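Local atomic coordinates of phosphodiesterase MJ0936 (Methanocaldococcus jannaschii, PDB entry 2AHD), a protein that belongs to the calcineurin-like phosphoesterase superfamily and folds as an alpha/beta sandwich of two mixed sheets flanked by helices. Residues Leu40-Lys44 with Lys66-Leu71; Ile88-Phe93 with Leu153-Lys158. All coordinates share one frame. Residue numbers count along the deposited sequence, not the author numbering.

In the fold
Two kinds of join that build a layered alpha/beta sandwich are illustrated here. Contact 1 packs the start of helix 43-46 and the residues leading into it against helix 64-74; these helices link successive parallel strands (30-33, 52-56 and 79-81) of the six-stranded sheet. Contact 2 lies between sheets: the hairpin turn between strands 83-88 and 91-96, in the five-stranded sheet, meets the connection between strands 149-154 and 159-164 of the six-stranded one. Both segments of contact 1 precede those of contact 2 in the chain. Their centres are 27 Å apart on opposite sides of the chain's centre, with nearest atoms about 16 Å apart, so the two joins do not touch and belong to different layers.

Contact 1 of 2, residues Leu40-Lys44 with Lys66-Leu71; sequences LFVIK and KLKEWL
Neighbouring beta-alpha-beta crossovers place their helices side by side on one sheet, and here the seam between two of them is filled chiefly by Trp70, Leu40 and Ile43. Residues 66-71 form regular helix, with Leu71 N bonded to Leu67 O at 3.0 Å. Residues 40-42 have helical backbone angles and lead into the short helix 43-46; Ile43 N donates to Leu40 O at 2.9 Å. The two segments advance together, with CA of Leu40 6.3 Å from CA of Leu67 and CA of Ile43 6.6 Å from CA of Leu71. Trp70, with chi1 in m and chi2 of 34°, extends its indole across the gap. Leu40 (chi1 -103°, between wells; chi2 t) sets CD2 over one ring face, 3.4 Å from the centroid of the Trp70 six-membered ring and 17° off its normal, a CH-pi contact; Leu40 CD2 is also 3.9 Å from Leu67 CD1. Ile43 points its CA-to-CB bond toward the long helix. In the m, m rotamer, Ile43 CG2 lies 3.7 Å from Trp70 CB, Ile43 CG1 3.8 Å from Leu67 CD1, and Ile43 CD1 4.0 Å from Leu71 CG. Leu71 also touches Ile80 of strand 79-81, tying the seam to the sheet, while Ile43 reaches on to Ile74. No hydrogen bond crosses between the segments; apolar side chains and the CH-pi approach make the contact, consistent with a mainly hydrophobic join.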
loop_
_atom_site.group_PDB
_atom_site.type_symbol
_atom_site.label_atom_id
_atom_site.label_comp_id
_atom_site.label_asym_id
_atom_site.label_seq_id
_atom_site.Cartn_x
_atom_site.Cartn_y
_atom_site.Cartn_z
ATOM N N LEU A 40 11.986 -2.126 -11.640
ATOM C CA LEU A 40 11.032 -2.741 -12.559
ATOM C C LEU A 40 10.832 -4.225 -12.353
ATOM O O LEU A 40 9.694 -4.693 -12.337
ATOM C CB LEU A 40 11.456 -2.503 -14.011
ATOM C CG LEU A 40 10.684 -1.421 -14.772
ATOM C CD1 LEU A 40 11.333 -1.126 -16.113
ATOM C CD2 LEU A 40 9.253 -1.891 -14.942
ATOM N N PHE A 41 11.923 -4.967 -12.195
ATOM C CA PHE A 41 11.804 -6.410 -12.027
ATOM C C PHE A 41 10.875 -6.798 -10.897
ATOM O O PHE A 41 10.427 -7.937 -10.817
ATOM C CB PHE A 41 13.190 -7.071 -11.856
ATOM C CG PHE A 41 13.964 -6.621 -10.645
ATOM C CD1 PHE A 41 13.658 -7.104 -9.384
ATOM C CD2 PHE A 41 15.026 -5.730 -10.776
ATOM C CE1 PHE A 41 14.395 -6.709 -8.270
ATOM C CE2 PHE A 41 15.768 -5.329 -9.668
ATOM C CZ PHE A 41 15.453 -5.819 -8.413
ATOM N N VAL A 42 10.560 -5.843 -10.034
ATOM C CA VAL A 42 9.671 -6.124 -8.922
ATOM C C VAL A 42 8.246 -6.402 -9.397
ATOM O O VAL A 42 7.555 -7.252 -8.839
ATOM C CB VAL A 42 9.635 -4.956 -7.924
ATOM C CG1 VAL A 42 8.597 -5.236 -6.840
ATOM C CG2 VAL A 42 11.014 -4.760 -7.306
ATOM N N ILE A 43 7.814 -5.692 -10.434
ATOM C CA ILE A 43 6.468 -5.859 -10.957
ATOM C C ILE A 43 6.182 -7.286 -11.434
ATOM O O ILE A 43 5.069 -7.785 -11.271
ATOM C CB ILE A 43 6.197 -4.875 -12.119
ATOM C CG1 ILE A 43 6.436 -3.436 -11.664
ATOM C CG2 ILE A 43 4.776 -5.017 -12.606
ATOM C CD1 ILE A 43 5.600 -3.000 -10.488
ATOM N N LYS A 44 7.179 -7.952 -12.014
ATOM C CA LYS A 44 6.967 -9.308 -12.512
ATOM C C LYS A 44 6.641 -10.296 -11.402
ATOM O O LYS A 44 6.178 -11.403 -11.654
ATOM C CB LYS A 44 8.182 -9.797 -13.308
ATOM C CG LYS A 44 8.513 -8.968 -14.577
ATOM C CD LYS A 44 7.340 -8.836 -15.598
ATOM C CE LYS A 44 6.466 -7.593 -15.338
ATOM N NZ LYS A 44 5.473 -7.305 -16.408
ATOM N N LYS A 66 7.307 3.015 -17.357
ATOM C CA LYS A 66 7.206 1.574 -17.564
ATOM C C LYS A 66 6.583 0.843 -16.388
ATOM O O LYS A 66 6.086 -0.269 -16.534
ATOM C CB LYS A 66 8.587 0.976 -17.846
ATOM C CG LYS A 66 9.369 1.676 -18.942
ATOM C CD LYS A 66 10.474 0.780 -19.486
ATOM C CE LYS A 66 11.603 1.594 -20.117
ATOM N NZ LYS A 66 11.131 2.557 -21.160
ATOM N N LEU A 67 6.614 1.463 -15.216
ATOM C CA LEU A 67 6.050 0.842 -14.026
ATOM C C LEU A 67 4.539 0.676 -14.198
ATOM O O LEU A 67 3.989 -0.396 -13.928
ATOM C CB LEU A 67 6.376 1.692 -12.785
ATOM C CG LEU A 67 6.920 1.016 -11.511
ATOM C CD1 LEU A 67 8.044 0.043 -11.829
ATOM C CD2 LEU A 67 7.417 2.084 -10.568
ATOM N N LYS A 68 3.874 1.733 -14.665
ATOM C CA LYS A 68 2.430 1.680 -14.868
ATOM C C LYS A 68 2.077 0.746 -16.013
ATOM O O LYS A 68 1.061 0.051 -15.965
ATOM C CB LYS A 68 1.852 3.069 -15.174
ATOM C CG LYS A 68 0.310 3.088 -15.110
ATOM C CD LYS A 68 -0.346 4.313 -15.769
ATOM C CE LYS A 68 0.091 5.639 -15.161
ATOM N NZ LYS A 68 1.493 5.986 -15.543
ATOM N N GLU A 69 2.914 0.740 -17.045
ATOM C CA GLU A 69 2.686 -0.118 -18.199
ATOM C C GLU A 69 2.697 -1.577 -17.776
ATOM O O GLU A 69 1.755 -2.321 -18.034
ATOM C CB GLU A 69 3.767 0.108 -19.246
ATOM C CG GLU A 69 3.999 1.568 -19.575
ATOM C CD GLU A 69 4.936 1.754 -20.761
ATOM O OE1 GLU A 69 5.222 2.924 -21.109
ATOM O OE2 GLU A 69 5.378 0.727 -21.337
ATOM N N TRP A 70 3.774 -1.979 -17.118
ATOM C CA TRP A 70 3.931 -3.345 -16.650
ATOM C C TRP A 70 2.824 -3.747 -15.688
ATOM O O TRP A 70 2.394 -4.898 -15.673
ATOM C CB TRP A 70 5.286 -3.491 -15.970
ATOM C CG TRP A 70 6.451 -3.431 -16.919
ATOM C CD1 TRP A 70 6.559 -2.675 -18.061
ATOM C CD2 TRP A 70 7.699 -4.119 -16.778
ATOM N NE1 TRP A 70 7.798 -2.852 -18.633
ATOM C CE2 TRP A 70 8.518 -3.731 -17.866
ATOM C CE3 TRP A 70 8.209 -5.025 -15.833
ATOM C CZ2 TRP A 70 9.821 -4.219 -18.031
ATOM C CZ3 TRP A 70 9.500 -5.507 -15.998
ATOM C CH2 TRP A 70 10.293 -5.103 -17.088
ATOM N N LEU A 71 2.370 -2.793 -14.881
ATOM C CA LEU A 71 1.303 -3.044 -13.919
ATOM C C LEU A 71 -0.007 -3.311 -14.632
ATOM O O LEU A 71 -0.802 -4.137 -14.192
ATOM C CB LEU A 71 1.145 -1.852 -12.979
ATOM C CG LEU A 71 1.943 -1.908 -11.678
ATOM C CD1 LEU A 71 1.968 -0.536 -11.028
ATOM C CD2 LEU A 71 1.324 -2.944 -10.743
#

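Contact 2 of 2, residues Ile88-Phe93 with Leu153-Lys158; sequences IDDLKF and LDTEKK
The hydroxyl of Thr155 has two carboxylates close by: Thr155 OG1 lies 2.8 Å from Asp89 OD2, across the contact, and 2.7 Å from OE2 of its neighbour Glu156. This polar cluster sits at one end of a two-sheet sandwich, where a tight beta hairpin of one sheet faces the strand connection of the other. The hairpin turns through Ile88-Leu91 as a type I' turn, with Asp89 (phi/psi 51/41) and Asp90 (72/-7) both in left-handed conformation. Its ends are closed by Ile88 N to Leu91 O at 2.9 Å and Leu91 N to Ile88 O at 2.7 Å, and strand 91-96 then continues. Opposite, strand 149-154 gives way to a turn in which Asp154 OD2 accepts from Lys157 N at 2.7 Å, an Asx motif; Lys158 (64/38) is again left-handed. The CA atoms come nearest at Asp89 and Thr155, 6.0 Å apart, and no backbone ladder joins the two sides. Thr155 has chi1 in p (49°), which places OG1 near Asp89 and CG2 near Phe93. Beside the polar cluster the contact becomes apolar. Phe93 (chi1 m) presents its ring edge to Leu153 and Thr155, with Phe93 CE2 4.1 Å from Leu153 CD2 and Phe93 CZ 4.2 Å from Thr155 CG2. All three side chains also touch Ile3 of strand 3-6, so the hairpin is seated against the six-stranded sheet. Leu91, in the m, t rotamer, packs CD2 4.3 Å from Lys158 CD and brings CD1 to 3.6 Å from Thr155 O.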
loop_
_atom_site.group_PDB
_atom_site.type_symbol
_atom_site.label_atom_id
_atom_site.label_comp_id
_atom_site.label_asym_id
_atom_site.label_seq_id
_atom_site.Cartn_x
_atom_site.Cartn_y
_atom_site.Cartn_z
ATOM N N ILE A 88 -14.360 2.287 -1.039
ATOM C CA ILE A 88 -14.579 0.853 -1.040
ATOM C C ILE A 88 -15.397 0.567 0.206
ATOM O O ILE A 88 -15.131 1.133 1.267
ATOM C CB ILE A 88 -13.255 0.056 -0.958
ATOM C CG1 ILE A 88 -12.328 0.429 -2.118
ATOM C CG2 ILE A 88 -13.550 -1.435 -0.974
ATOM C CD1 ILE A 88 -11.469 1.665 -1.869
ATOM N N ASP A 89 -16.397 -0.297 0.082
ATOM C CA ASP A 89 -17.238 -0.629 1.227
ATOM C C ASP A 89 -17.746 0.633 1.905
ATOM O O ASP A 89 -17.775 0.720 3.133
ATOM C CB ASP A 89 -16.450 -1.469 2.229
ATOM C CG ASP A 89 -16.574 -2.953 1.967
ATOM O OD1 ASP A 89 -17.550 -3.548 2.469
ATOM O OD2 ASP A 89 -15.711 -3.518 1.256
ATOM N N ASP A 90 -18.131 1.614 1.092
ATOM C CA ASP A 90 -18.659 2.885 1.585
ATOM C C ASP A 90 -17.604 3.794 2.213
ATOM O O ASP A 90 -17.898 4.944 2.542
ATOM C CB ASP A 90 -19.780 2.634 2.609
ATOM C CG ASP A 90 -21.031 2.028 1.982
ATOM O OD1 ASP A 90 -21.651 2.700 1.124
ATOM O OD2 ASP A 90 -21.390 0.884 2.349
ATOM N N LEU A 91 -16.384 3.282 2.371
ATOM C CA LEU A 91 -15.296 4.042 2.983
ATOM C C LEU A 91 -14.528 4.904 2.004
ATOM O O LEU A 91 -14.264 4.492 0.880
ATOM C CB LEU A 91 -14.334 3.091 3.685
ATOM C CG LEU A 91 -14.972 2.345 4.854
ATOM C CD1 LEU A 91 -14.093 1.182 5.284
ATOM C CD2 LEU A 91 -15.206 3.324 5.992
ATOM N N LYS A 92 -14.176 6.106 2.451
ATOM C CA LYS A 92 -13.427 7.061 1.639
ATOM C C LYS A 92 -11.941 6.899 1.919
ATOM O O LYS A 92 -11.496 7.051 3.057
ATOM C CB LYS A 92 -13.856 8.495 1.970
ATOM C CG LYS A 92 -14.518 9.251 0.818
ATOM C CD LYS A 92 -15.814 8.586 0.368
ATOM C CE LYS A 92 -16.858 8.565 1.479
ATOM N NZ LYS A 92 -18.107 7.873 1.042
ATOM N N PHE A 93 -11.182 6.589 0.873
ATOM C CA PHE A 93 -9.746 6.389 0.993
ATOM C C PHE A 93 -8.924 7.480 0.328
ATOM O O PHE A 93 -9.381 8.140 -0.606
ATOM C CB PHE A 93 -9.325 5.063 0.348
ATOM C CG PHE A 93 -9.717 3.840 1.124
ATOM C CD1 PHE A 93 -11.021 3.377 1.116
ATOM C CD2 PHE A 93 -8.766 3.128 1.841
ATOM C CE1 PHE A 93 -11.370 2.220 1.809
ATOM C CE2 PHE A 93 -9.111 1.971 2.535
ATOM C CZ PHE A 93 -10.413 1.518 2.517
ATOM N N LEU A 153 -6.586 -4.872 6.211
ATOM C CA LEU A 153 -7.717 -4.091 6.703
ATOM C C LEU A 153 -9.054 -4.758 6.417
ATOM O O LEU A 153 -9.265 -5.341 5.351
ATOM C CB LEU A 153 -7.721 -2.704 6.070
ATOM C CG LEU A 153 -8.869 -1.807 6.519
ATOM C CD1 LEU A 153 -8.838 -1.658 8.017
ATOM C CD2 LEU A 153 -8.749 -0.463 5.861
ATOM N N ASP A 154 -9.958 -4.651 7.382
ATOM C CA ASP A 154 -11.290 -5.227 7.268
ATOM C C ASP A 154 -12.280 -4.110 6.932
ATOM O O ASP A 154 -12.889 -3.523 7.824
ATOM C CB ASP A 154 -11.677 -5.885 8.595
ATOM C CG ASP A 154 -12.890 -6.785 8.469
ATOM O OD1 ASP A 154 -12.836 -7.718 7.636
ATOM O OD2 ASP A 154 -13.885 -6.567 9.200
ATOM N N THR A 155 -12.430 -3.814 5.644
ATOM C CA THR A 155 -13.343 -2.759 5.198
ATOM C C THR A 155 -14.718 -2.985 5.795
ATOM O O THR A 155 -15.530 -2.067 5.918
ATOM C CB THR A 155 -13.466 -2.736 3.661
ATOM O OG1 THR A 155 -13.724 -4.061 3.183
ATOM C CG2 THR A 155 -12.185 -2.202 3.026
ATOM N N GLU A 156 -14.959 -4.228 6.178
ATOM C CA GLU A 156 -16.218 -4.637 6.771
ATOM C C GLU A 156 -16.385 -4.007 8.155
ATOM O O GLU A 156 -17.019 -2.959 8.302
ATOM C CB GLU A 156 -16.252 -6.169 6.871
ATOM C CG GLU A 156 -15.852 -6.886 5.566
ATOM C CD GLU A 156 -14.327 -7.004 5.354
ATOM O OE1 GLU A 156 -13.791 -8.130 5.488
ATOM O OE2 GLU A 156 -13.662 -5.984 5.049
ATOM N N LYS A 157 -15.791 -4.645 9.161
ATOM C CA LYS A 157 -15.873 -4.177 10.540
ATOM C C LYS A 157 -14.806 -3.131 10.902
ATOM O O LYS A 157 -14.691 -2.743 12.063
ATOM C CB LYS A 157 -15.754 -5.372 11.487
ATOM C CG LYS A 157 -16.285 -6.684 10.915
ATOM C CD LYS A 157 -16.072 -7.866 11.875
ATOM C CE LYS A 157 -16.893 -7.729 13.163
ATOM N NZ LYS A 157 -16.796 -8.932 14.048
ATOM N N LYS A 158 -14.034 -2.680 9.914
ATOM C CA LYS A 158 -12.976 -1.685 10.125
ATOM C C LYS A 158 -11.832 -2.139 11.040
ATOM O O LYS A 158 -11.310 -1.348 11.827
ATOM C CB LYS A 158 -13.558 -0.385 10.687
ATOM C CG LYS A 158 -14.245 0.510 9.668
ATOM C CD LYS A 158 -13.642 1.918 9.689
ATOM C CE LYS A 158 -13.667 2.542 11.082
ATOM N NZ LYS A 158 -13.047 3.895 11.121
#